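Local coordinates for selenium-binding protein (Sulfolobus tokodaii, PDB 2ECE), which is of uncertain function but belongs to the selenium-binding protein family of beta-propellers and may bind selenium, at residues Tyr29-Tyr34 with His74-Asn79; Pro383-Ile388 with Arg443-Arg448; Gly102-Arg107 with Ser400-Trp405; Val64-Ile69 with Pro120-Val125. All blocks are in the same frame, centred on the assembly; numbering follows the deposited sequence.

Contact 1 (Tyr29-Tyr34 with His74-Asn79)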
loop_
_atom_site.group_PDB
_atom_site.type_symbol
_atom_site.label_atom_id
_atom_site.label_comp_id
_atom_site.label_asym_id
_atom_site.label_seq_id
_atom_site.Cartn_x
_atom_site.Cartn_y
_atom_site.Cartn_z
ATOM N N TYR A 29 13.549 2.466 0.516
ATOM C CA TYR A 29 13.319 2.949 -0.834
ATOM C C TYR A 29 11.942 3.597 -0.789
ATOM O O TYR A 29 10.995 3.008 -0.271
ATOM C CB TYR A 29 13.352 1.775 -1.817
ATOM C CG TYR A 29 14.706 1.095 -1.878
ATOM C CD1 TYR A 29 15.821 1.761 -2.388
ATOM C CD2 TYR A 29 14.874 -0.215 -1.418
ATOM C CE1 TYR A 29 17.074 1.141 -2.445
ATOM C CE2 TYR A 29 16.119 -0.846 -1.470
ATOM C CZ TYR A 29 17.215 -0.162 -1.988
ATOM O OH TYR A 29 18.443 -0.787 -2.068
ATOM N N VAL A 30 11.829 4.813 -1.316
ATOM C CA VAL A 30 10.553 5.514 -1.268
ATOM C C VAL A 30 10.082 6.005 -2.628
ATOM O O VAL A 30 10.817 6.685 -3.349
ATOM C CB VAL A 30 10.640 6.716 -0.302
ATOM C CG1 VAL A 30 9.264 7.345 -0.105
ATOM C CG2 VAL A 30 11.226 6.257 1.038
ATOM N N ALA A 31 8.847 5.659 -2.975
ATOM C CA ALA A 31 8.280 6.094 -4.242
ATOM C C ALA A 31 7.910 7.565 -4.077
ATOM O O ALA A 31 7.082 7.909 -3.230
ATOM C CB ALA A 31 7.044 5.272 -4.571
ATOM N N CYS A 32 8.535 8.429 -4.873
ATOM C CA CYS A 32 8.271 9.869 -4.803
ATOM C C CYS A 32 7.742 10.415 -6.126
ATOM O O CYS A 32 8.102 9.927 -7.190
ATOM C CB CYS A 32 9.548 10.615 -4.414
ATOM S SG CYS A 32 10.104 10.228 -2.739
ATOM N N LEU A 33 6.907 11.448 -6.058
ATOM C CA LEU A 33 6.327 11.999 -7.270
ATOM C C LEU A 33 6.188 13.522 -7.314
ATOM O O LEU A 33 6.059 14.184 -6.285
ATOM C CB LEU A 33 4.945 11.383 -7.495
ATOM C CG LEU A 33 3.955 11.597 -6.336
ATOM C CD1 LEU A 33 2.535 11.592 -6.869
ATOM C CD2 LEU A 33 4.144 10.508 -5.282
ATOM N N TYR A 34 6.219 14.057 -8.530
ATOM C CA TYR A 34 6.031 15.483 -8.772
ATOM C C TYR A 34 4.692 15.606 -9.501
ATOM O O TYR A 34 4.187 16.707 -9.734
ATOM C CB TYR A 34 7.164 16.042 -9.636
ATOM C CG TYR A 34 8.410 16.390 -8.848
ATOM C CD1 TYR A 34 8.393 17.415 -7.898
ATOM C CD2 TYR A 34 9.604 15.698 -9.043
ATOM C CE1 TYR A 34 9.535 17.738 -7.163
ATOM C CE2 TYR A 34 10.750 16.015 -8.313
ATOM C CZ TYR A 34 10.707 17.032 -7.380
ATOM O OH TYR A 34 11.833 17.356 -6.666
ATOM N N HIS A 74 3.436 5.174 -7.128
ATOM C CA HIS A 74 2.539 4.965 -5.996
ATOM C C HIS A 74 3.007 3.769 -5.137
ATOM O O HIS A 74 3.796 3.911 -4.207
ATOM C CB HIS A 74 1.209 4.682 -6.645
ATOM C CG HIS A 74 0.021 4.726 -5.743
ATOM N ND1 HIS A 74 -0.681 5.888 -5.505
ATOM C CD2 HIS A 74 -0.675 3.736 -5.138
ATOM C CE1 HIS A 74 -1.761 5.610 -4.796
ATOM N NE2 HIS A 74 -1.781 4.311 -4.558
ATOM N N HIS A 75 2.733 2.586 -5.664
ATOM C CA HIS A 75 3.068 1.337 -4.978
ATOM C C HIS A 75 4.113 0.628 -5.832
ATOM O O HIS A 75 4.155 0.821 -7.048
ATOM C CB HIS A 75 1.830 0.414 -4.836
ATOM C CG HIS A 75 0.961 0.713 -3.647
ATOM N ND1 HIS A 75 0.982 1.924 -2.988
ATOM C CD2 HIS A 75 0.027 -0.041 -3.014
ATOM C CE1 HIS A 75 0.102 1.904 -2.002
ATOM N NE2 HIS A 75 -0.491 0.723 -1.996
ATOM N N PHE A 76 4.976 -0.154 -5.196
ATOM C CA PHE A 76 5.989 -0.924 -5.917
ATOM C C PHE A 76 6.431 -2.117 -5.076
ATOM O O PHE A 76 6.092 -2.215 -3.899
ATOM C CB PHE A 76 7.206 -0.061 -6.321
ATOM C CG PHE A 76 8.034 0.447 -5.165
ATOM C CD1 PHE A 76 7.577 1.489 -4.367
ATOM C CD2 PHE A 76 9.285 -0.107 -4.895
ATOM C CE1 PHE A 76 8.352 1.979 -3.310
ATOM C CE2 PHE A 76 10.075 0.372 -3.837
ATOM C CZ PHE A 76 9.605 1.417 -3.046
ATOM N N GLY A 77 7.176 -3.035 -5.675
ATOM C CA GLY A 77 7.609 -4.200 -4.927
ATOM C C GLY A 77 8.837 -4.865 -5.504
ATOM O O GLY A 77 9.417 -4.377 -6.468
ATOM N N TRP A 78 9.237 -5.979 -4.901
ATOM C CA TRP A 78 10.409 -6.724 -5.353
ATOM C C TRP A 78 10.071 -7.772 -6.397
ATOM O O TRP A 78 8.939 -8.245 -6.467
ATOM C CB TRP A 78 11.073 -7.432 -4.173
ATOM C CG TRP A 78 11.559 -6.513 -3.107
ATOM C CD1 TRP A 78 10.915 -6.179 -1.952
ATOM C CD2 TRP A 78 12.824 -5.851 -3.071
ATOM N NE1 TRP A 78 11.709 -5.356 -1.193
ATOM C CE2 TRP A 78 12.887 -5.139 -1.856
ATOM C CE3 TRP A 78 13.915 -5.793 -3.951
ATOM C CZ2 TRP A 78 14.003 -4.374 -1.492
ATOM C CZ3 TRP A 78 15.027 -5.031 -3.587
ATOM C CH2 TRP A 78 15.059 -4.335 -2.368
ATOM N N ASN A 79 11.070 -8.146 -7.194
ATOM C CA ASN A 79 10.889 -9.166 -8.221
ATOM C C ASN A 79 10.688 -10.526 -7.549
ATOM O O ASN A 79 9.941 -11.369 -8.039
ATOM C CB ASN A 79 12.119 -9.228 -9.139
ATOM C CG ASN A 79 13.364 -9.705 -8.409
ATOM O OD1 ASN A 79 13.828 -9.057 -7.472
ATOM N ND2 ASN A 79 13.907 -10.844 -8.834
#
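This is a buried, largely apolar contact between neighbouring blades of the beta-propeller, where strand 27-33 meets the start of the next sheet at 77-78. Phe76 is its wedge. With chi1 at 67° its CG takes the crowded place between backbone N and carbonyl carbon, which aims the ring at the strand. The carbonyl oxygen Tyr29 O meets the ring edge in its plane, 3.5 Å from Phe76 CZ, so the weakly positive C-H rim faces the oxygen. Phe76 CE1 lies 3.8 Å from Ala31 CB. A methyl suits this place, because the same Ala31 CB also sits 3.5 Å from His74 O. Farther along, Tyr29 CE2 touches Trp78 CH2 at 3.8 Å, the two side chains crossing almost at a right angle, while the Tyr29 hydroxyl is hydrogen-bonded to Pro117 O. Leu98 of strand 97-101 packs against Tyr29, Phe76 and Trp78, and on its own sheet strand 27-33 is paired between strands 44-49 and 443-449.

Contact 2 (Pro383-Ile388 with Arg443-Arg448)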
loop_
_atom_site.group_PDB
_atom_site.type_symbol
_atom_site.label_atom_id
_atom_site.label_comp_id
_atom_site.label_asym_id
_atom_site.label_seq_id
_atom_site.Cartn_x
_atom_site.Cartn_y
_atom_site.Cartn_z
ATOM N N PRO A 383 -0.895 11.309 7.712
ATOM C CA PRO A 383 -0.353 9.961 7.498
ATOM C C PRO A 383 -1.158 9.242 6.417
ATOM O O PRO A 383 -2.379 9.376 6.349
ATOM C CB PRO A 383 -0.531 9.296 8.856
ATOM C CG PRO A 383 -0.453 10.447 9.817
ATOM C CD PRO A 383 -1.282 11.497 9.123
ATOM N N GLN A 384 -0.456 8.604 5.491
ATOM C CA GLN A 384 -1.120 7.834 4.450
ATOM C C GLN A 384 -0.518 6.422 4.432
ATOM O O GLN A 384 -0.967 5.535 5.160
ATOM C CB GLN A 384 -0.950 8.553 3.114
ATOM C CG GLN A 384 -2.027 8.280 2.087
ATOM C CD GLN A 384 -2.041 6.834 1.621
ATOM O OE1 GLN A 384 -2.634 5.966 2.263
ATOM N NE2 GLN A 384 -1.372 6.568 0.504
ATOM N N MET A 385 0.521 6.226 3.631
ATOM C CA MET A 385 1.157 4.917 3.564
ATOM C C MET A 385 1.991 4.667 4.810
ATOM O O MET A 385 2.597 5.584 5.364
ATOM C CB MET A 385 2.054 4.782 2.330
ATOM C CG MET A 385 1.307 4.523 1.036
ATOM S SD MET A 385 0.024 3.266 1.169
ATOM C CE MET A 385 1.003 1.754 1.307
ATOM N N LEU A 386 2.006 3.411 5.244
ATOM C CA LEU A 386 2.764 2.998 6.418
ATOM C C LEU A 386 3.587 1.775 6.057
ATOM O O LEU A 386 3.243 1.035 5.130
ATOM C CB LEU A 386 1.822 2.582 7.558
ATOM C CG LEU A 386 0.721 3.515 8.059
ATOM C CD1 LEU A 386 -0.209 2.758 9.002
ATOM C CD2 LEU A 386 1.355 4.701 8.768
ATOM N N GLU A 387 4.679 1.565 6.776
ATOM C CA GLU A 387 5.468 0.360 6.571
ATOM C C GLU A 387 6.148 0.031 7.888
ATOM O O GLU A 387 6.608 0.925 8.595
ATOM C CB GLU A 387 6.490 0.517 5.456
ATOM C CG GLU A 387 6.980 -0.849 4.993
ATOM C CD GLU A 387 5.836 -1.847 4.897
ATOM O OE1 GLU A 387 5.101 -1.821 3.886
ATOM O OE2 GLU A 387 5.651 -2.646 5.851
ATOM N N ILE A 388 6.191 -1.253 8.222
ATOM C CA ILE A 388 6.760 -1.692 9.490
ATOM C C ILE A 388 7.999 -2.554 9.321
ATOM O O ILE A 388 8.047 -3.427 8.453
ATOM C CB ILE A 388 5.737 -2.529 10.280
ATOM C CG1 ILE A 388 4.350 -1.890 10.194
ATOM C CG2 ILE A 388 6.181 -2.652 11.732
ATOM C CD1 ILE A 388 3.206 -2.853 10.539
ATOM N N ARG A 443 6.309 14.575 -3.541
ATOM C CA ARG A 443 5.425 13.911 -2.589
ATOM C C ARG A 443 5.887 12.464 -2.418
ATOM O O ARG A 443 6.439 11.877 -3.349
ATOM C CB ARG A 443 3.975 13.959 -3.088
ATOM C CG ARG A 443 3.455 15.386 -3.256
ATOM C CD ARG A 443 2.035 15.441 -3.799
ATOM N NE ARG A 443 1.612 16.824 -4.006
ATOM C CZ ARG A 443 0.456 17.184 -4.554
ATOM N NH1 ARG A 443 -0.408 16.264 -4.951
ATOM N NH2 ARG A 443 0.170 18.469 -4.715
ATOM N N SER A 444 5.656 11.889 -1.240
ATOM C CA SER A 444 6.098 10.521 -0.968
ATOM C C SER A 444 4.963 9.515 -0.807
ATOM O O SER A 444 3.902 9.838 -0.273
ATOM C CB SER A 444 6.987 10.512 0.279
ATOM O OG SER A 444 6.350 11.178 1.364
ATOM N N HIS A 445 5.190 8.291 -1.283
ATOM C CA HIS A 445 4.171 7.256 -1.176
ATOM C C HIS A 445 4.693 5.971 -0.517
ATOM O O HIS A 445 5.179 5.998 0.618
ATOM C CB HIS A 445 3.571 6.943 -2.556
ATOM C CG HIS A 445 2.159 6.445 -2.493
ATOM N ND1 HIS A 445 1.071 7.290 -2.565
ATOM C CD2 HIS A 445 1.657 5.207 -2.274
ATOM C CE1 HIS A 445 -0.039 6.595 -2.390
ATOM N NE2 HIS A 445 0.289 5.328 -2.210
ATOM N N GLN A 446 4.614 4.845 -1.216
ATOM C CA GLN A 446 5.038 3.587 -0.600
ATOM C C GLN A 446 6.511 3.479 -0.243
ATOM O O GLN A 446 7.382 3.999 -0.936
ATOM C CB GLN A 446 4.642 2.393 -1.467
ATOM C CG GLN A 446 4.809 1.059 -0.734
ATOM C CD GLN A 446 3.987 -0.044 -1.349
ATOM O OE1 GLN A 446 4.073 -0.302 -2.555
ATOM N NE2 GLN A 446 3.185 -0.710 -0.528
ATOM N N VAL A 447 6.771 2.789 0.860
ATOM C CA VAL A 447 8.124 2.582 1.351
ATOM C C VAL A 447 8.449 1.093 1.361
ATOM O O VAL A 447 7.637 0.282 1.798
ATOM C CB VAL A 447 8.269 3.139 2.794
ATOM C CG1 VAL A 447 9.627 2.778 3.376
ATOM C CG2 VAL A 447 8.094 4.650 2.781
ATOM N N ARG A 448 9.626 0.734 0.859
ATOM C CA ARG A 448 10.067 -0.657 0.872
ATOM C C ARG A 448 11.415 -0.683 1.577
ATOM O O ARG A 448 12.360 -0.017 1.152
ATOM C CB ARG A 448 10.207 -1.233 -0.549
ATOM C CG ARG A 448 9.105 -2.243 -0.914
ATOM C CD ARG A 448 7.771 -1.544 -1.188
ATOM N NE ARG A 448 6.618 -2.448 -1.197
ATOM C CZ ARG A 448 6.029 -2.927 -0.105
ATOM N NH1 ARG A 448 6.481 -2.594 1.098
ATOM N NH2 ARG A 448 4.981 -3.730 -0.213
HETATM O O HOH W 1 -2.236 4.188 -1.524
HETATM O O HOH W 2 4.630 2.312 2.751
#
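The imidazole of His445 takes water 1 at its edge, in the ring plane, with His445 NE2 2.9 Å from the water, while the ring of His74 stacks on it. Met385 CG and the amide of Gln384 approach the imidazole obliquely, Met385 CG coming to 3.4 Å from His445 CD2. Water 1 also accepts from Gln384 NE2, while Gln384 OE1 is held by Thr324. The guanidinium of Arg448 has Gln446 NE2 3.5 Å above one face, toward the rim; Gln446 OE1 accepts from Phe76 N, and Arg448 NE is hydrogen-bonded to Phe76 O.

Segment 384-387 runs only 5° from the direction of 445-448, as befits the inner strands of two adjacent propeller blades. No backbone bond joins them directly; water 2 bridges them, accepting from Val447 N at 2.9 Å and giving a weak bond to Leu386 O. Glu387 bends at chi2 (41°) so that its OE1 meets Arg448 NH1 at 3.2 Å, a salt bridge whose hydrogen bond is weak. Its OE2 accepts from Ile388 N, and OE1 also meets Ser455. A glutamine here would remove the carboxylate charge and would probably weaken the hold on Arg448, leaving that buried cation to rely more on Asp453. With Glu387 and Asp453 both beside it, Arg448 is likely to stay protonated although buried, and its charge would offset the repulsion between the carboxylates.

Contact 3 (Gly102-Arg107 with Ser400-Trp405)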
loop_
_atom_site.group_PDB
_atom_site.type_symbol
_atom_site.label_atom_id
_atom_site.label_comp_id
_atom_site.label_asym_id
_atom_site.label_seq_id
_atom_site.Cartn_x
_atom_site.Cartn_y
_atom_site.Cartn_z
ATOM N N GLY A 102 3.823 2.790 -13.070
ATOM C CA GLY A 102 3.250 4.124 -13.051
ATOM C C GLY A 102 1.747 3.965 -12.905
ATOM O O GLY A 102 1.101 3.346 -13.765
ATOM N N LEU A 103 1.180 4.498 -11.826
ATOM C CA LEU A 103 -0.261 4.385 -11.613
ATOM C C LEU A 103 -1.040 5.168 -12.683
ATOM O O LEU A 103 -2.205 4.872 -12.945
ATOM C CB LEU A 103 -0.637 4.875 -10.208
ATOM C CG LEU A 103 -2.115 4.822 -9.800
ATOM C CD1 LEU A 103 -2.681 3.417 -9.959
ATOM C CD2 LEU A 103 -2.237 5.281 -8.352
ATOM N N ARG A 104 -0.393 6.161 -13.293
ATOM C CA ARG A 104 -1.013 6.951 -14.357
ATOM C C ARG A 104 -0.567 6.475 -15.742
ATOM O O ARG A 104 -1.394 6.290 -16.638
ATOM C CB ARG A 104 -0.671 8.445 -14.209
ATOM C CG ARG A 104 -1.684 9.265 -13.405
ATOM C CD ARG A 104 -1.357 10.763 -13.398
ATOM N NE ARG A 104 -2.237 11.503 -12.493
ATOM C CZ ARG A 104 -3.444 11.961 -12.815
ATOM N NH1 ARG A 104 -3.927 11.775 -14.039
ATOM N NH2 ARG A 104 -4.193 12.562 -11.899
ATOM N N SER A 105 0.735 6.250 -15.902
ATOM C CA SER A 105 1.304 5.839 -17.188
ATOM C C SER A 105 1.188 4.377 -17.608
ATOM O O SER A 105 1.180 4.082 -18.803
ATOM C CB SER A 105 2.784 6.211 -17.235
ATOM O OG SER A 105 3.514 5.394 -16.333
ATOM N N SER A 106 1.124 3.466 -16.641
ATOM C CA SER A 106 1.058 2.036 -16.924
ATOM C C SER A 106 2.443 1.516 -17.317
ATOM O O SER A 106 2.595 0.375 -17.740
ATOM C CB SER A 106 0.066 1.741 -18.053
ATOM O OG SER A 106 -1.253 2.084 -17.679
ATOM N N ARG A 107 3.451 2.367 -17.179
ATOM C CA ARG A 107 4.818 1.980 -17.503
ATOM C C ARG A 107 5.378 1.171 -16.334
ATOM O O ARG A 107 4.928 1.334 -15.198
ATOM C CB ARG A 107 5.664 3.242 -17.733
ATOM C CG ARG A 107 7.155 2.999 -17.950
ATOM C CD ARG A 107 7.878 4.289 -18.368
ATOM N NE ARG A 107 7.389 4.820 -19.645
ATOM C CZ ARG A 107 6.625 5.902 -19.776
ATOM N NH1 ARG A 107 6.244 6.590 -18.708
ATOM N NH2 ARG A 107 6.252 6.308 -20.985
ATOM N N SER A 400 1.304 11.244 0.995
ATOM C CA SER A 400 0.538 11.473 -0.219
ATOM C C SER A 400 -0.355 10.285 -0.575
ATOM O O SER A 400 0.038 9.136 -0.405
ATOM C CB SER A 400 1.488 11.777 -1.374
ATOM O OG SER A 400 0.774 11.872 -2.589
ATOM N N LEU A 401 -1.553 10.576 -1.083
ATOM C CA LEU A 401 -2.506 9.539 -1.466
ATOM C C LEU A 401 -2.560 9.381 -2.985
ATOM O O LEU A 401 -2.337 8.296 -3.522
ATOM C CB LEU A 401 -3.911 9.882 -0.939
ATOM C CG LEU A 401 -5.050 8.919 -1.315
ATOM C CD1 LEU A 401 -4.781 7.545 -0.712
ATOM C CD2 LEU A 401 -6.386 9.465 -0.819
ATOM N N TYR A 402 -2.871 10.478 -3.667
ATOM C CA TYR A 402 -2.967 10.493 -5.122
ATOM C C TYR A 402 -2.962 11.960 -5.590
ATOM O O TYR A 402 -3.685 12.797 -5.053
ATOM C CB TYR A 402 -4.249 9.768 -5.570
ATOM C CG TYR A 402 -4.359 9.586 -7.072
ATOM C CD1 TYR A 402 -4.891 10.594 -7.881
ATOM C CD2 TYR A 402 -3.878 8.432 -7.694
ATOM C CE1 TYR A 402 -4.935 10.458 -9.275
ATOM C CE2 TYR A 402 -3.918 8.286 -9.081
ATOM C CZ TYR A 402 -4.447 9.304 -9.864
ATOM O OH TYR A 402 -4.487 9.170 -11.235
ATOM N N SER A 403 -2.127 12.255 -6.581
ATOM C CA SER A 403 -1.971 13.606 -7.123
ATOM C C SER A 403 -3.183 14.532 -7.006
ATOM O O SER A 403 -3.140 15.523 -6.287
ATOM C CB SER A 403 -1.537 13.527 -8.591
ATOM O OG SER A 403 -2.507 12.847 -9.369
ATOM N N THR A 404 -4.261 14.206 -7.708
ATOM C CA THR A 404 -5.451 15.044 -7.688
ATOM C C THR A 404 -6.269 14.995 -6.405
ATOM O O THR A 404 -6.952 15.965 -6.074
ATOM C CB THR A 404 -6.359 14.728 -8.889
ATOM O OG1 THR A 404 -6.578 13.316 -8.973
ATOM C CG2 THR A 404 -5.703 15.216 -10.175
ATOM N N TRP A 405 -6.207 13.883 -5.679
ATOM C CA TRP A 405 -6.945 13.792 -4.428
ATOM C C TRP A 405 -6.229 14.622 -3.359
ATOM O O TRP A 405 -6.878 15.250 -2.517
ATOM C CB TRP A 405 -7.090 12.325 -3.984
ATOM C CG TRP A 405 -8.026 11.532 -4.864
ATOM C CD1 TRP A 405 -8.081 11.557 -6.232
ATOM C CD2 TRP A 405 -9.044 10.615 -4.439
ATOM N NE1 TRP A 405 -9.074 10.720 -6.681
ATOM C CE2 TRP A 405 -9.680 10.129 -5.605
ATOM C CE3 TRP A 405 -9.484 10.158 -3.187
ATOM C CZ2 TRP A 405 -10.735 9.203 -5.558
ATOM C CZ3 TRP A 405 -10.537 9.233 -3.142
ATOM C CH2 TRP A 405 -11.148 8.771 -4.323
HETATM O O HOH W 3 -4.281 6.713 -12.459
#
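A tyrosine hydroxyl sits over the face of a cation here: Tyr402 OH stands 3.3 Å above the centre of the Arg104 guanidinium, at a poor angle for a hydrogen bond with its N-H groups. The two planes are tilted 42° apart. Arg104 is straight from CG to NE and reaches from the loop after strand 97-101 to the segment leading into helix 403-409. There Arg104 NH2 donates to Ser403 OG at 3.1 Å, nearly in the guanidinium plane and fairly straight (160°). Glu72 binds both Arg104 NE and Ser403 OG, and Glu214 O accepts from NH2. An alanine here in place of Arg104 would remove the cation from Tyr402, Ser403 and Glu72 and would probably loosen the join between loop and helix. Leu103 CD2 meets the ring edge at Tyr402 CE2, 3.5 Å away. Water 3 donates to Leu103 O and accepts from Tyr402 OH, leaving the phenol oxygen's electron density to face the cation; this might lower its pKa slightly, though Glu72 would offset much of the charge.

Contact 4 (Val64-Ile69 with Pro120-Val125)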
loop_
_atom_site.group_PDB
_atom_site.type_symbol
_atom_site.label_atom_id
_atom_site.label_comp_id
_atom_site.label_asym_id
_atom_site.label_seq_id
_atom_site.Cartn_x
_atom_site.Cartn_y
_atom_site.Cartn_z
ATOM N N VAL A 64 16.722 7.802 -7.823
ATOM C CA VAL A 64 16.688 7.118 -9.105
ATOM C C VAL A 64 15.665 7.904 -9.915
ATOM O O VAL A 64 14.469 7.604 -9.898
ATOM C CB VAL A 64 16.221 5.663 -8.955
ATOM C CG1 VAL A 64 16.295 4.954 -10.298
ATOM C CG2 VAL A 64 17.091 4.947 -7.921
ATOM N N GLU A 65 16.143 8.939 -10.594
ATOM C CA GLU A 65 15.277 9.784 -11.398
ATOM C C GLU A 65 14.811 9.056 -12.664
ATOM O O GLU A 65 15.614 8.474 -13.397
ATOM C CB GLU A 65 16.010 11.098 -11.707
ATOM C CG GLU A 65 16.077 11.995 -10.465
ATOM C CD GLU A 65 17.077 13.141 -10.558
ATOM O OE1 GLU A 65 17.674 13.353 -11.637
ATOM O OE2 GLU A 65 17.258 13.837 -9.532
ATOM N N LEU A 66 13.499 9.071 -12.895
ATOM C CA LEU A 66 12.904 8.391 -14.047
ATOM C C LEU A 66 13.027 9.177 -15.352
ATOM O O LEU A 66 13.091 10.399 -15.340
ATOM C CB LEU A 66 11.433 8.078 -13.752
ATOM C CG LEU A 66 11.263 7.235 -12.479
ATOM C CD1 LEU A 66 9.792 6.990 -12.211
ATOM C CD2 LEU A 66 12.017 5.912 -12.640
ATOM N N PRO A 67 13.053 8.472 -16.497
ATOM C CA PRO A 67 13.175 9.090 -17.825
ATOM C C PRO A 67 11.933 9.781 -18.377
ATOM O O PRO A 67 12.020 10.472 -19.389
ATOM C CB PRO A 67 13.617 7.927 -18.704
ATOM C CG PRO A 67 12.895 6.769 -18.079
ATOM C CD PRO A 67 13.145 7.004 -16.602
ATOM N N TYR A 68 10.781 9.588 -17.743
ATOM C CA TYR A 68 9.562 10.240 -18.215
ATOM C C TYR A 68 8.884 11.004 -17.090
ATOM O O TYR A 68 9.168 10.782 -15.912
ATOM C CB TYR A 68 8.558 9.230 -18.790
ATOM C CG TYR A 68 9.083 8.377 -19.919
ATOM C CD1 TYR A 68 9.664 7.137 -19.665
ATOM C CD2 TYR A 68 9.000 8.809 -21.244
ATOM C CE1 TYR A 68 10.147 6.343 -20.700
ATOM C CE2 TYR A 68 9.481 8.023 -22.289
ATOM C CZ TYR A 68 10.052 6.792 -22.011
ATOM O OH TYR A 68 10.522 6.006 -23.035
ATOM N N ILE A 69 7.968 11.886 -17.464
ATOM C CA ILE A 69 7.235 12.695 -16.505
ATOM C C ILE A 69 5.804 12.177 -16.346
ATOM O O ILE A 69 5.276 11.514 -17.234
ATOM C CB ILE A 69 7.231 14.178 -16.962
ATOM C CG1 ILE A 69 8.649 14.746 -16.841
ATOM C CG2 ILE A 69 6.262 14.992 -16.135
ATOM C CD1 ILE A 69 8.853 16.064 -17.554
ATOM N N PRO A 120 20.726 2.215 -6.752
ATOM C CA PRO A 120 20.020 1.332 -7.687
ATOM C C PRO A 120 20.022 1.970 -9.071
ATOM O O PRO A 120 20.113 3.191 -9.183
ATOM C CB PRO A 120 18.607 1.259 -7.100
ATOM C CG PRO A 120 18.791 1.676 -5.645
ATOM C CD PRO A 120 19.798 2.770 -5.753
ATOM N N LYS A 121 19.920 1.152 -10.114
ATOM C CA LYS A 121 19.902 1.667 -11.481
ATOM C C LYS A 121 18.786 1.028 -12.299
ATOM O O LYS A 121 18.530 -0.166 -12.176
ATOM C CB LYS A 121 21.245 1.394 -12.172
ATOM C CG LYS A 121 22.416 2.234 -11.662
ATOM C CD LYS A 121 23.714 1.826 -12.349
ATOM C CE LYS A 121 24.892 2.705 -11.946
ATOM N NZ LYS A 121 24.791 4.095 -12.477
ATOM N N ILE A 122 18.121 1.830 -13.128
ATOM C CA ILE A 122 17.058 1.319 -13.986
ATOM C C ILE A 122 17.750 0.487 -15.056
ATOM O O ILE A 122 18.606 1.000 -15.775
ATOM C CB ILE A 122 16.302 2.458 -14.700
ATOM C CG1 ILE A 122 15.668 3.399 -13.677
ATOM C CG2 ILE A 122 15.249 1.870 -15.639
ATOM C CD1 ILE A 122 15.075 4.651 -14.307
ATOM N N ILE A 123 17.393 -0.787 -15.166
ATOM C CA ILE A 123 18.016 -1.638 -16.166
ATOM C C ILE A 123 17.068 -2.102 -17.264
ATOM O O ILE A 123 17.504 -2.694 -18.251
ATOM C CB ILE A 123 18.700 -2.870 -15.514
ATOM C CG1 ILE A 123 17.738 -3.590 -14.567
ATOM C CG2 ILE A 123 19.964 -2.429 -14.790
ATOM C CD1 ILE A 123 17.011 -4.753 -15.203
ATOM N N LYS A 124 15.778 -1.822 -17.104
ATOM C CA LYS A 124 14.783 -2.207 -18.105
ATOM C C LYS A 124 13.475 -1.446 -17.926
ATOM O O LYS A 124 13.039 -1.182 -16.802
ATOM C CB LYS A 124 14.504 -3.713 -18.041
ATOM C CG LYS A 124 13.499 -4.205 -19.094
ATOM C CD LYS A 124 13.501 -5.728 -19.209
ATOM C CE LYS A 124 12.713 -6.199 -20.426
ATOM N NZ LYS A 124 13.000 -7.621 -20.764
ATOM N N VAL A 125 12.862 -1.075 -19.043
ATOM C CA VAL A 125 11.598 -0.362 -19.015
ATOM C C VAL A 125 10.588 -1.083 -19.895
ATOM O O VAL A 125 10.891 -1.436 -21.035
ATOM C CB VAL A 125 11.734 1.080 -19.548
ATOM C CG1 VAL A 125 10.368 1.759 -19.568
ATOM C CG2 VAL A 125 12.706 1.877 -18.678
#
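Apolar contacts carry this meeting of two segments at the outer edges of their blades, and Ile122 is at its centre. With CG1 anti to its carbonyl carbon (chi1 -60°) and the chain extended to CD1, it points across to the other segment. Ile122 CG1 meets Val64 CG1 at 3.8 Å, and its tip touches two residues: Ile122 CD1 is 3.7 Å from Leu66 CD2 and 3.8 Å from Pro67 CD. The leucine crosses it at about a right angle, whereas the proline ring comes tip to tip. A long beta-branched chain suits this place, broad near the backbone and reaching at its end. The other valine branch, Val64 CG2, lies 4.1 Å from Pro120 CB.

The strands concerned, 60-65 and 121-126, are the outermost of two successive propeller blades, so the contact belongs to the rim of the fold. Strand 121-126 carries a classic beta bulge, in which Ile123 and Lys124 both face Ile110.

Backbone oxygens also take part in the packing. Pro120 O lies 3.7 Å from Val64 CG2, and Glu65 O is 4.0 Å from Ile122 CD1.

Polar and charged groups look outside the pair: Lys124 forms a salt bridge with Glu175, and Tyr68 makes a cation-pi contact with Arg107.

From the N terminus, contact 1 first closes a loop by bringing strand 27-33 to the opening of the next blade. Contact 4 starts inside that loop and ends beyond it, so the two cross, joining the same two blades near the axis and at the rim. Contact 3 opens within the span of contact 4, crosses it and makes the longest closure, tying the second blade to the last. Contact 2 starts before contact 3 closes, crosses it, and brings the last blade to strand 443-449. That strand pairs with 27-33, where Ala31 O and His445 N lie 2.7 Å apart, so the chain's two ends share one blade and complete the ring.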